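Long-range contacts in tail fiber protein (Acinetobacter phage AM24, PDB 5W5P), which is a trimeric phage tailspike that probably recognises, and may cleave, the capsular polysaccharide of its Acinetobacter host: residues A491-M496 with T606-N611; S518-G523 with Y536-L541; I476-I481 with G618-T623. All blocks are in the same frame, centred on the assembly; numbering follows the deposited sequence.

Contact 1: A491-M496 with T606-N611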
ATOM      1  N   ALA A 491     -21.980  29.048 -17.177  1.00 44.89           N
ATOM      2  CA  ALA A 491     -23.328  28.951 -16.629  1.00 44.88           C
ATOM      3  C   ALA A 491     -23.441  27.816 -15.616  1.00 43.65           C
ATOM      4  O   ALA A 491     -22.750  26.797 -15.703  1.00 41.84           O
ATOM      5  CB  ALA A 491     -24.346  28.745 -17.753  1.00 42.17           C
ATOM      6  N   CYS A 492     -24.333  28.003 -14.647  1.00 41.45           N
ATOM      7  CA  CYS A 492     -24.608  26.997 -13.631  1.00 40.89           C
ATOM      8  C   CYS A 492     -25.876  27.398 -12.891  1.00 44.82           C
ATOM      9  O   CYS A 492     -26.390  28.509 -13.048  1.00 51.28           O
ATOM     10  CB  CYS A 492     -23.436  26.837 -12.659  1.00 42.78           C
ATOM     11  SG  CYS A 492     -23.009  28.344 -11.753  1.00 47.91           S
ATOM     12  N   THR A 493     -26.384  26.463 -12.094  1.00 42.74           N
ATOM     13  CA  THR A 493     -27.471  26.718 -11.164  1.00 40.81           C
ATOM     14  C   THR A 493     -27.044  26.241  -9.783  1.00 42.00           C
ATOM     15  O   THR A 493     -26.064  25.501  -9.640  1.00 42.89           O
ATOM     16  CB  THR A 493     -28.771  26.029 -11.597  1.00 41.52           C
ATOM     17  OG1 THR A 493     -28.547  24.625 -11.772  1.00 38.61           O
ATOM     18  CG2 THR A 493     -29.265  26.628 -12.902  1.00 41.09           C
ATOM     19  N   ALA A 494     -27.781  26.675  -8.763  1.00 38.55           N
ATOM     20  CA  ALA A 494     -27.355  26.431  -7.393  1.00 38.11           C
ATOM     21  C   ALA A 494     -28.507  26.688  -6.433  1.00 46.78           C
ATOM     22  O   ALA A 494     -29.441  27.438  -6.733  1.00 47.31           O
ATOM     23  CB  ALA A 494     -26.154  27.306  -7.018  1.00 38.28           C
ATOM     24  N   ASP A 495     -28.417  26.047  -5.269  1.00 45.77           N
ATOM     25  CA  ASP A 495     -29.273  26.305  -4.123  1.00 45.23           C
ATOM     26  C   ASP A 495     -28.479  27.034  -3.046  1.00 46.62           C
ATOM     27  O   ASP A 495     -27.252  26.941  -2.981  1.00 48.31           O
ATOM     28  CB  ASP A 495     -29.843  25.003  -3.546  1.00 43.19           C
ATOM     29  CG  ASP A 495     -30.771  24.288  -4.508  1.00 46.51           C
ATOM     30  OD1 ASP A 495     -31.240  24.917  -5.481  1.00 47.49           O
ATOM     31  OD2 ASP A 495     -31.030  23.085  -4.287  1.00 48.63           O
HETATM   32  N   MSE A 496     -29.195  27.758  -2.193  1.00 47.50           N
HETATM   33  CA  MSE A 496     -28.576  28.476  -1.085  1.00 47.04           C
HETATM   34  C   MSE A 496     -29.305  28.211   0.230  1.00 51.88           C
HETATM   35  O   MSE A 496     -30.519  28.390   0.325  1.00 54.48           O
HETATM   36  CB  MSE A 496     -28.559  29.979  -1.356  1.00 49.66           C
HETATM   37  CG  MSE A 496     -27.480  30.451  -2.307  1.00 55.12           C
HETATM   38 SE   MSE A 496     -27.526  32.396  -2.525  1.00 64.72          SE
HETATM   39  CE  MSE A 496     -26.443  32.915  -0.983  1.00 64.83           C
ATOM     40  N   THR A 606     -25.336  24.579  -2.671  1.00 42.79           N
ATOM     41  CA  THR A 606     -25.339  23.330  -3.434  1.00 43.27           C
ATOM     42  C   THR A 606     -25.358  23.724  -4.908  1.00 43.88           C
ATOM     43  O   THR A 606     -26.407  24.110  -5.432  1.00 47.44           O
ATOM     44  CB  THR A 606     -26.551  22.459  -3.078  1.00 44.41           C
ATOM     45  OG1 THR A 606     -26.605  22.236  -1.663  1.00 35.79           O
ATOM     46  CG2 THR A 606     -26.488  21.118  -3.798  1.00 39.51           C
ATOM     47  N   ILE A 607     -24.212  23.636  -5.583  1.00 45.28           N
ATOM     48  CA  ILE A 607     -24.073  24.111  -6.959  1.00 46.04           C
ATOM     49  C   ILE A 607     -24.229  22.940  -7.922  1.00 46.72           C
ATOM     50  O   ILE A 607     -23.549  21.915  -7.786  1.00 50.79           O
ATOM     51  CB  ILE A 607     -22.722  24.816  -7.173  1.00 43.69           C
ATOM     52  CG1 ILE A 607     -22.598  26.025  -6.242  1.00 44.93           C
ATOM     53  CG2 ILE A 607     -22.554  25.226  -8.634  1.00 39.38           C
ATOM     54  CD1 ILE A 607     -21.183  26.278  -5.758  1.00 47.45           C
ATOM     55  N   TYR A 608     -25.118  23.096  -8.898  1.00 45.66           N
ATOM     56  CA  TYR A 608     -25.324  22.111  -9.956  1.00 45.74           C
ATOM     57  C   TYR A 608     -24.596  22.617 -11.196  1.00 45.55           C
ATOM     58  O   TYR A 608     -25.075  23.524 -11.883  1.00 48.20           O
ATOM     59  CB  TYR A 608     -26.815  21.896 -10.212  1.00 45.75           C
ATOM     60  CG  TYR A 608     -27.606  21.649  -8.946  1.00 43.09           C
ATOM     61  CD1 TYR A 608     -27.690  20.372  -8.390  1.00 42.36           C
ATOM     62  CD2 TYR A 608     -28.253  22.690  -8.297  1.00 36.99           C
ATOM     63  CE1 TYR A 608     -28.402  20.143  -7.226  1.00 41.24           C
ATOM     64  CE2 TYR A 608     -28.967  22.473  -7.137  1.00 37.93           C
ATOM     65  CZ  TYR A 608     -29.042  21.201  -6.603  1.00 40.73           C
ATOM     66  OH  TYR A 608     -29.757  20.994  -5.443  1.00 41.37           O
ATOM     67  N   SER A 609     -23.436  22.027 -11.486  1.00 44.09           N
ATOM     68  CA  SER A 609     -22.549  22.574 -12.504  1.00 43.74           C
ATOM     69  C   SER A 609     -22.891  22.135 -13.920  1.00 44.80           C
ATOM     70  O   SER A 609     -22.377  22.737 -14.868  1.00 47.65           O
ATOM     71  CB  SER A 609     -21.098  22.193 -12.201  1.00 41.65           C
ATOM     72  OG  SER A 609     -20.834  22.275 -10.813  1.00 39.55           O
ATOM     73  N   LEU A 610     -23.731  21.117 -14.092  1.00 45.46           N
ATOM     74  CA  LEU A 610     -24.041  20.619 -15.428  1.00 42.24           C
ATOM     75  C   LEU A 610     -24.562  21.745 -16.307  1.00 41.51           C
ATOM     76  O   LEU A 610     -25.556  22.393 -15.972  1.00 42.33           O
ATOM     77  CB  LEU A 610     -25.067  19.492 -15.349  1.00 40.28           C
ATOM     78  CG  LEU A 610     -25.326  18.740 -16.658  1.00 39.07           C
ATOM     79  CD1 LEU A 610     -24.040  18.148 -17.199  1.00 37.82           C
ATOM     80  CD2 LEU A 610     -26.367  17.653 -16.454  1.00 40.11           C
ATOM     81  N   ASN A 611     -23.875  21.989 -17.417  1.00 43.54           N
ATOM     82  CA  ASN A 611     -24.305  22.980 -18.401  1.00 46.80           C
ATOM     83  C   ASN A 611     -23.982  22.422 -19.784  1.00 49.04           C
ATOM     84  O   ASN A 611     -23.808  21.213 -19.965  1.00 47.77           O
ATOM     85  CB  ASN A 611     -23.661  24.350 -18.126  1.00 46.66           C
ATOM     86  CG  ASN A 611     -22.140  24.296 -18.084  1.00 48.45           C
ATOM     87  OD1 ASN A 611     -21.520  23.388 -18.637  1.00 39.99           O
ATOM     88  ND2 ASN A 611     -21.535  25.284 -17.432  1.00 40.23           N
TER
HETATM   89  O   HOH W   1     -21.209  24.943 -14.513  1.00 45.00           O
HETATM   90  O   HOH W   2     -26.967  23.013 -13.725  1.00 36.27           O

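Contact 2: S518-G523 with Y536-L541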
ATOM      1  N   SER A 518     -32.941  29.720  -4.755  1.00 44.66           N
ATOM      2  CA  SER A 518     -32.536  29.043  -5.979  1.00 48.33           C
ATOM      3  C   SER A 518     -32.008  30.078  -6.967  1.00 52.97           C
ATOM      4  O   SER A 518     -32.554  31.180  -7.073  1.00 58.35           O
ATOM      5  CB  SER A 518     -33.710  28.266  -6.589  1.00 54.01           C
ATOM      6  OG  SER A 518     -33.262  27.268  -7.488  1.00 59.63           O
ATOM      7  N   LEU A 519     -30.936  29.724  -7.683  1.00 51.46           N
ATOM      8  CA  LEU A 519     -30.245  30.643  -8.579  1.00 47.53           C
ATOM      9  C   LEU A 519     -30.058  30.028  -9.958  1.00 50.66           C
ATOM     10  O   LEU A 519     -29.942  28.809 -10.104  1.00 57.50           O
ATOM     11  CB  LEU A 519     -28.854  31.027  -8.054  1.00 45.14           C
ATOM     12  CG  LEU A 519     -28.705  31.461  -6.605  1.00 47.38           C
ATOM     13  CD1 LEU A 519     -27.239  31.641  -6.272  1.00 47.24           C
ATOM     14  CD2 LEU A 519     -29.455  32.746  -6.398  1.00 52.63           C
ATOM     15  N   VAL A 520     -29.985  30.896 -10.962  1.00 48.37           N
ATOM     16  CA  VAL A 520     -29.520  30.528 -12.294  1.00 47.48           C
ATOM     17  C   VAL A 520     -28.509  31.580 -12.736  1.00 48.42           C
ATOM     18  O   VAL A 520     -28.739  32.781 -12.557  1.00 48.07           O
ATOM     19  CB  VAL A 520     -30.685  30.411 -13.301  1.00 46.22           C
ATOM     20  CG1 VAL A 520     -31.586  31.641 -13.234  1.00 42.93           C
ATOM     21  CG2 VAL A 520     -30.163  30.182 -14.714  1.00 45.70           C
ATOM     22  N   VAL A 521     -27.375  31.133 -13.276  1.00 48.35           N
ATOM     23  CA  VAL A 521     -26.303  32.015 -13.730  1.00 48.46           C
ATOM     24  C   VAL A 521     -26.093  31.783 -15.221  1.00 50.24           C
ATOM     25  O   VAL A 521     -25.892  30.641 -15.648  1.00 49.79           O
ATOM     26  CB  VAL A 521     -24.995  31.767 -12.948  1.00 45.21           C
ATOM     27  CG1 VAL A 521     -24.011  32.909 -13.166  1.00 42.72           C
ATOM     28  CG2 VAL A 521     -25.283  31.580 -11.465  1.00 41.45           C
ATOM     29  N   GLN A 522     -26.132  32.858 -16.008  1.00 43.85           N
ATOM     30  CA  GLN A 522     -25.971  32.736 -17.453  1.00 47.04           C
ATOM     31  C   GLN A 522     -25.510  34.063 -18.042  1.00 48.50           C
ATOM     32  O   GLN A 522     -26.031  35.125 -17.686  1.00 46.45           O
ATOM     33  CB  GLN A 522     -27.277  32.290 -18.126  1.00 45.59           C
ATOM     34  CG  GLN A 522     -27.251  32.298 -19.662  1.00 45.30           C
ATOM     35  CD  GLN A 522     -26.488  31.114 -20.257  1.00 58.56           C
ATOM     36  OE1 GLN A 522     -26.719  29.956 -19.892  1.00 44.06           O
ATOM     37  NE2 GLN A 522     -25.577  31.402 -21.184  1.00 45.44           N
ATOM     38  N   GLY A 523     -24.539  33.988 -18.952  1.00 45.79           N
ATOM     39  CA  GLY A 523     -24.039  35.126 -19.687  1.00 47.14           C
ATOM     40  C   GLY A 523     -24.098  34.874 -21.183  1.00 51.17           C
ATOM     41  O   GLY A 523     -24.976  34.168 -21.687  1.00 51.65           O
ATOM     42  N   TYR A 536     -25.033  36.881 -15.341  1.00 52.32           N
ATOM     43  CA  TYR A 536     -26.128  37.443 -14.569  1.00 53.26           C
ATOM     44  C   TYR A 536     -26.804  36.366 -13.731  1.00 54.94           C
ATOM     45  O   TYR A 536     -26.799  35.183 -14.084  1.00 54.08           O
ATOM     46  CB  TYR A 536     -27.135  38.124 -15.498  1.00 50.15           C
ATOM     47  CG  TYR A 536     -26.459  38.992 -16.537  1.00 53.90           C
ATOM     48  CD1 TYR A 536     -26.004  40.267 -16.213  1.00 56.09           C
ATOM     49  CD2 TYR A 536     -26.259  38.534 -17.835  1.00 52.77           C
ATOM     50  CE1 TYR A 536     -25.378  41.068 -17.154  1.00 52.70           C
ATOM     51  CE2 TYR A 536     -25.630  39.329 -18.783  1.00 51.93           C
ATOM     52  CZ  TYR A 536     -25.192  40.597 -18.433  1.00 52.25           C
ATOM     53  OH  TYR A 536     -24.568  41.399 -19.364  1.00 54.69           O
ATOM     54  N   VAL A 537     -27.378  36.795 -12.608  1.00 52.70           N
ATOM     55  CA  VAL A 537     -28.001  35.907 -11.636  1.00 50.32           C
ATOM     56  C   VAL A 537     -29.456  36.313 -11.455  1.00 53.26           C
ATOM     57  O   VAL A 537     -29.774  37.504 -11.360  1.00 50.22           O
ATOM     58  CB  VAL A 537     -27.260  35.941 -10.282  1.00 49.14           C
ATOM     59  CG1 VAL A 537     -28.035  35.165  -9.223  1.00 43.34           C
ATOM     60  CG2 VAL A 537     -25.844  35.400 -10.428  1.00 47.38           C
ATOM     61  N   ALA A 538     -30.338  35.317 -11.411  1.00 54.73           N
ATOM     62  CA  ALA A 538     -31.715  35.488 -10.972  1.00 49.62           C
ATOM     63  C   ALA A 538     -31.946  34.580  -9.772  1.00 49.37           C
ATOM     64  O   ALA A 538     -31.624  33.389  -9.821  1.00 53.16           O
ATOM     65  CB  ALA A 538     -32.704  35.163 -12.091  1.00 45.48           C
ATOM     66  N   ALA A 539     -32.487  35.145  -8.699  1.00 47.99           N
ATOM     67  CA  ALA A 539     -32.719  34.433  -7.453  1.00 46.38           C
ATOM     68  C   ALA A 539     -34.211  34.350  -7.154  1.00 46.07           C
ATOM     69  O   ALA A 539     -35.003  35.191  -7.584  1.00 46.41           O
ATOM     70  CB  ALA A 539     -32.003  35.122  -6.287  1.00 46.55           C
ATOM     71  N   SER A 540     -34.583  33.330  -6.387  1.00 45.46           N
ATOM     72  CA  SER A 540     -35.967  33.163  -5.972  1.00 44.78           C
ATOM     73  C   SER A 540     -35.991  32.555  -4.579  1.00 45.13           C
ATOM     74  O   SER A 540     -35.318  31.554  -4.329  1.00 48.08           O
ATOM     75  CB  SER A 540     -36.730  32.277  -6.956  1.00 46.10           C
ATOM     76  OG  SER A 540     -38.099  32.206  -6.619  1.00 51.84           O
ATOM     77  N   LEU A 541     -36.757  33.163  -3.680  1.00 47.65           N
ATOM     78  CA  LEU A 541     -36.913  32.653  -2.319  1.00 46.82           C
ATOM     79  C   LEU A 541     -37.862  31.461  -2.364  1.00 51.64           C
ATOM     80  O   LEU A 541     -39.079  31.626  -2.476  1.00 59.74           O
ATOM     81  CB  LEU A 541     -37.436  33.747  -1.396  1.00 44.16           C
ATOM     82  CG  LEU A 541     -37.583  33.398   0.085  1.00 47.13           C
ATOM     83  CD1 LEU A 541     -36.223  33.096   0.704  1.00 42.97           C
ATOM     84  CD2 LEU A 541     -38.292  34.518   0.845  1.00 44.47           C
TER

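Contact 3: I476-I481 with G618-T623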
ATOM      1  N   ILE A 476     -22.950  36.883  -2.931  1.00 44.94           N
ATOM      2  CA  ILE A 476     -22.263  35.939  -3.799  1.00 46.30           C
ATOM      3  C   ILE A 476     -21.500  36.731  -4.851  1.00 50.44           C
ATOM      4  O   ILE A 476     -21.803  37.895  -5.132  1.00 56.33           O
ATOM      5  CB  ILE A 476     -23.236  34.940  -4.456  1.00 47.46           C
ATOM      6  CG1 ILE A 476     -24.160  35.659  -5.437  1.00 42.80           C
ATOM      7  CG2 ILE A 476     -24.048  34.203  -3.392  1.00 45.46           C
ATOM      8  CD1 ILE A 476     -25.204  34.761  -6.057  1.00 42.30           C
ATOM      9  N   ASP A 477     -20.490  36.091  -5.437  1.00 49.22           N
ATOM     10  CA  ASP A 477     -19.646  36.738  -6.434  1.00 49.42           C
ATOM     11  C   ASP A 477     -19.568  35.889  -7.693  1.00 48.89           C
ATOM     12  O   ASP A 477     -19.563  34.656  -7.629  1.00 49.38           O
ATOM     13  CB  ASP A 477     -18.235  36.994  -5.891  1.00 51.16           C
ATOM     14  CG  ASP A 477     -17.581  38.212  -6.519  1.00 52.81           C
ATOM     15  OD1 ASP A 477     -17.879  38.514  -7.694  1.00 52.78           O
ATOM     16  OD2 ASP A 477     -16.774  38.870  -5.831  1.00 54.21           O
ATOM     17  N   THR A 478     -19.508  36.565  -8.841  1.00 48.80           N
ATOM     18  CA  THR A 478     -19.413  35.913 -10.141  1.00 46.31           C
ATOM     19  C   THR A 478     -18.087  36.198 -10.837  1.00 48.55           C
ATOM     20  O   THR A 478     -17.916  35.818 -12.002  1.00 47.39           O
ATOM     21  CB  THR A 478     -20.572  36.354 -11.041  1.00 46.18           C
ATOM     22  OG1 THR A 478     -20.423  37.742 -11.375  1.00 45.66           O
ATOM     23  CG2 THR A 478     -21.905  36.150 -10.338  1.00 44.10           C
ATOM     24  N   ASN A 479     -17.146  36.849 -10.148  1.00 50.15           N
ATOM     25  CA  ASN A 479     -15.925  37.314 -10.800  1.00 50.05           C
ATOM     26  C   ASN A 479     -15.093  36.155 -11.336  1.00 49.95           C
ATOM     27  O   ASN A 479     -14.439  36.282 -12.377  1.00 52.19           O
ATOM     28  CB  ASN A 479     -15.104  38.160  -9.826  1.00 54.80           C
ATOM     29  CG  ASN A 479     -14.557  37.353  -8.657  1.00 56.43           C
ATOM     30  OD1 ASN A 479     -15.270  36.548  -8.057  1.00 60.03           O
ATOM     31  ND2 ASN A 479     -13.284  37.562  -8.334  1.00 53.79           N
ATOM     32  N   LEU A 480     -15.100  35.018 -10.641  1.00 51.66           N
ATOM     33  CA  LEU A 480     -14.345  33.864 -11.117  1.00 49.90           C
ATOM     34  C   LEU A 480     -15.075  33.128 -12.235  1.00 48.03           C
ATOM     35  O   LEU A 480     -14.425  32.500 -13.078  1.00 46.59           O
ATOM     36  CB  LEU A 480     -14.039  32.928  -9.948  1.00 45.41           C
ATOM     37  CG  LEU A 480     -13.231  33.623  -8.848  1.00 46.03           C
ATOM     38  CD1 LEU A 480     -12.884  32.671  -7.731  1.00 42.35           C
ATOM     39  CD2 LEU A 480     -11.970  34.265  -9.418  1.00 44.08           C
ATOM     40  N   ILE A 481     -16.409  33.197 -12.267  1.00 48.09           N
ATOM     41  CA  ILE A 481     -17.149  32.686 -13.418  1.00 48.35           C
ATOM     42  C   ILE A 481     -16.753  33.447 -14.675  1.00 52.63           C
ATOM     43  O   ILE A 481     -16.471  32.851 -15.722  1.00 55.58           O
ATOM     44  CB  ILE A 481     -18.666  32.770 -13.172  1.00 46.38           C
ATOM     45  CG1 ILE A 481     -19.066  31.944 -11.951  1.00 47.07           C
ATOM     46  CG2 ILE A 481     -19.428  32.290 -14.394  1.00 43.35           C
ATOM     47  CD1 ILE A 481     -20.562  31.970 -11.681  1.00 47.97           C
ATOM     48  N   GLY A 618     -19.297  24.509 -10.790  1.00 40.03           N
ATOM     49  CA  GLY A 618     -19.700  25.887 -10.997  1.00 42.13           C
ATOM     50  C   GLY A 618     -18.955  26.858 -10.099  1.00 46.07           C
ATOM     51  O   GLY A 618     -18.829  26.636  -8.892  1.00 50.20           O
ATOM     52  N   GLN A 619     -18.466  27.953 -10.672  1.00 47.10           N
ATOM     53  CA  GLN A 619     -17.581  28.863  -9.961  1.00 48.58           C
ATOM     54  C   GLN A 619     -18.324  29.998  -9.247  1.00 47.71           C
ATOM     55  O   GLN A 619     -17.690  30.982  -8.850  1.00 44.45           O
ATOM     56  CB  GLN A 619     -16.533  29.429 -10.924  1.00 49.19           C
ATOM     57  CG  GLN A 619     -15.474  28.413 -11.344  1.00 51.46           C
ATOM     58  CD  GLN A 619     -14.891  27.638 -10.166  1.00 47.65           C
ATOM     59  OE1 GLN A 619     -14.057  28.150  -9.413  1.00 47.94           O
ATOM     60  NE2 GLN A 619     -15.329  26.396 -10.008  1.00 40.90           N
ATOM     61  N   ILE A 620     -19.646  29.890  -9.085  1.00 46.57           N
ATOM     62  CA  ILE A 620     -20.350  30.768  -8.155  1.00 44.19           C
ATOM     63  C   ILE A 620     -19.992  30.359  -6.730  1.00 47.97           C
ATOM     64  O   ILE A 620     -19.801  29.170  -6.436  1.00 53.38           O
ATOM     65  CB  ILE A 620     -21.871  30.719  -8.391  1.00 44.17           C
ATOM     66  CG1 ILE A 620     -22.580  31.824  -7.602  1.00 44.42           C
ATOM     67  CG2 ILE A 620     -22.449  29.359  -8.011  1.00 44.23           C
ATOM     68  CD1 ILE A 620     -22.623  33.152  -8.330  1.00 41.58           C
ATOM     69  N   TYR A 621     -19.876  31.342  -5.838  1.00 47.73           N
ATOM     70  CA  TYR A 621     -19.456  31.057  -4.471  1.00 47.19           C
ATOM     71  C   TYR A 621     -19.957  32.161  -3.554  1.00 48.53           C
ATOM     72  O   TYR A 621     -20.122  33.302  -3.999  1.00 48.02           O
ATOM     73  CB  TYR A 621     -17.925  30.930  -4.371  1.00 43.91           C
ATOM     74  CG  TYR A 621     -17.167  32.210  -4.646  1.00 41.37           C
ATOM     75  CD1 TYR A 621     -16.855  32.583  -5.945  1.00 41.74           C
ATOM     76  CD2 TYR A 621     -16.762  33.043  -3.610  1.00 41.34           C
ATOM     77  CE1 TYR A 621     -16.158  33.747  -6.207  1.00 45.25           C
ATOM     78  CE2 TYR A 621     -16.069  34.217  -3.863  1.00 43.63           C
ATOM     79  CZ  TYR A 621     -15.768  34.561  -5.165  1.00 46.45           C
ATOM     80  OH  TYR A 621     -15.075  35.721  -5.429  1.00 48.68           O
ATOM     81  N   PRO A 622     -20.202  31.859  -2.277  1.00 49.31           N
ATOM     82  CA  PRO A 622     -20.595  32.900  -1.324  1.00 47.08           C
ATOM     83  C   PRO A 622     -19.380  33.581  -0.717  1.00 48.71           C
ATOM     84  O   PRO A 622     -18.350  32.958  -0.456  1.00 46.05           O
ATOM     85  CB  PRO A 622     -21.374  32.110  -0.266  1.00 44.86           C
ATOM     86  CG  PRO A 622     -20.701  30.768  -0.257  1.00 39.44           C
ATOM     87  CD  PRO A 622     -20.170  30.523  -1.653  1.00 39.31           C
ATOM     88  N   THR A 623     -19.506  34.885  -0.494  1.00 52.83           N
ATOM     89  CA  THR A 623     -18.401  35.679   0.035  1.00 53.85           C
ATOM     90  C   THR A 623     -18.444  35.745   1.555  1.00 56.55           C
ATOM     91  O   THR A 623     -19.402  35.291   2.178  1.00 56.91           O
ATOM     92  CB  THR A 623     -18.413  37.107  -0.522  1.00 53.09           C
ATOM     93  OG1 THR A 623     -19.478  37.846   0.089  1.00 56.79           O
ATOM     94  CG2 THR A 623     -18.611  37.086  -2.024  1.00 52.58           C
ATOM     95  OXT THR A 623     -17.519  36.253   2.188  1.00 58.65           O
TER
HETATM   96  O   HOH W   3     -17.465  33.425  -9.412  1.00 47.66           O
HETATM   97  O   HOH W   4     -15.057  38.112  -3.663  1.00 53.70           O

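Contact 1: A491-M496 with T606-N611
The ring of Tyr608 runs obliquely past Thr493 O and Ala494 CA toward Asp495, its CD2 lying 4.0 Å from Ala494 CA. Its CG stands anti to the carbonyl carbon (chi1 -49°), and the phenol ends at the carboxylate, where OH donates to Asp495 OD2 at 2.7 Å. The ring and carboxylate planes are 73° apart: the carboxylate carbon lies at the ring edge, while the hydroxyl meets OD2 from above the carboxylate plane. OD1 of the same group forms a salt bridge with Lys516 of the second subunit.

Beneath this pair the strands run antiparallel. Thr493 and Tyr608 exchange two backbone hydrogen bonds, as do Asp495 and Thr606; the non-hydrogen-bonded pair between them, Ala494 and Ile607, turns to the other face, with Ala494 CB 3.9 Å from Ile607 CG1. Ile620 packs on both Ile607 and Cys492 on this side, consistent with it facing the domain interior.

Beyond the strand end of 606-608, the side chain of Asn611 takes over the pairing. ND2 donates to Ala491 O at 2.6 Å, and one water joins that oxygen to Ser609 O. A second water accepts from Thr493 OG1 and donates to the carbonyls of Tyr608 and Leu610; Thr493 OG1 is also bonded to Asn497 of the second subunit.

One face is thus apolar and the other polar. The carboxylate of Asp495, shared by a phenol of its own chain and Lys516 of the second subunit, probably remains ionised and ties this strand pair to the trimer interface.

Contact 2: S518-G523 with Y536-L541
Ser518 N donates to Ser540 O at 3.0 Å with an N-H...O angle of 162°, and Ser540 N returns the bond to Ser518 O. Val520 with Ala538 and Gln522 with Tyr536 repeat this exchange, so six backbone bonds join the two arms of the antiparallel hairpin.

Between these pairs, Leu519, Val521, Val537 and Ala539 form an apolar face. Leu519 CD2 comes within 3.5 Å of Ala539 CB and 4.0 Å of Val537 CG1, bridging two residues of the opposite strand. Val521 and Val537 lie side by side; in both, CG1 is anti to the backbone N (chi1 -165° and 172°) and CG2 stands beside it, the CG2 methyls meeting at 4.0 Å. The other face carries Val520 CG1 against Ala538 CB, 3.9 Å away, and the Tyr536 ring, whose CD2 lies 3.4 Å from Gln522 O. This face meets the second subunit: Tyr536 OH is bonded to Val551 O of that chain, and Gln522 OE1 to its Gln501.

Strand 535-546 forms an edge of the five-stranded antiparallel sheet within this chain. Strand 492-503 flanks 509-523 on its other side, and Ala539 packs on Leu569 and Ile571 of strand 569-574 in the second sheet.

Contact 3: I476-I481 with G618-T623
Ile620 CD1 is wedged among Ile476, Asp477 and Thr478, 3.8 Å from Ile476 CD1 and 3.7 Å from Thr478 CG2. Its CG1 is anti to the backbone N (chi1 -169°), and a chi2 of 85° turns CD1 toward Thr478 CG2; the two side chains lie side by side. Ile481 packs on the Gln619-Ile620 peptide: Ile481 CG1 approaches Gln619 C to 3.4 Å, and its CD1 rests on Ile620 CB. Ile607 and Met605 of strand 598-608 also touch Ile620, making this the tightly packed, buried part of the contact.

The two segments meet where the C-terminal strand 621-622 pairs antiparallel with the end of strand 470-477. Asp477 N donates to Tyr621 O, while Ile476 and Pro622 form the adjoining non-hydrogen-bonded pair. Immediately afterwards the chain turns: Asp477 OD1 accepts from Asn479 N at 3.1 Å, an Asx turn leading into a short, weakly bonded helix, and Thr576 OG1 is a further partner of that oxygen.

The side bearing Tyr621 is more exposed and hydrated. Here the ring lies beside the Asp477 side chain, its plane 24° from the carboxylate, with Tyr621 OH 3.4 Å from Asp477 CB. A water donates to both Asp477 OD2 and Tyr621 OH. Leu480 crosses the ring at about a right angle, Leu480 CD1 resting 3.8 Å from Tyr621 CE1, and Arg438 of the third subunit packs on both residues. Another water donates to Asp477 O and Gln619 O and accepts from Ile481 N, bridging the two backbones beyond the strand pair.

How the contacts relate
The three contacts cluster in the C-terminal domain, which follows the parallel-stranded body of the spike; their centres are 9 to 12 Å apart. Along the chain, the segments of contact 3 enclose those of contact 1, which in turn enclose the hairpin of contact 2. Contacts 1 and 2 belong to one five-stranded antiparallel sheet, joined through neighbouring strands 492-503 and 509-523. Contact 3 includes the pairing of strands 470-477 and 621-622 in a second sheet, with the adjoining turn and loop, and packs against the first, Ile476 CD1 lying 3.7 Å from Leu519 CD1. Contacts 1 and 2 reach the second subunit, and contacts 1 and 3 touch the third, consistent with a domain built into the trimer.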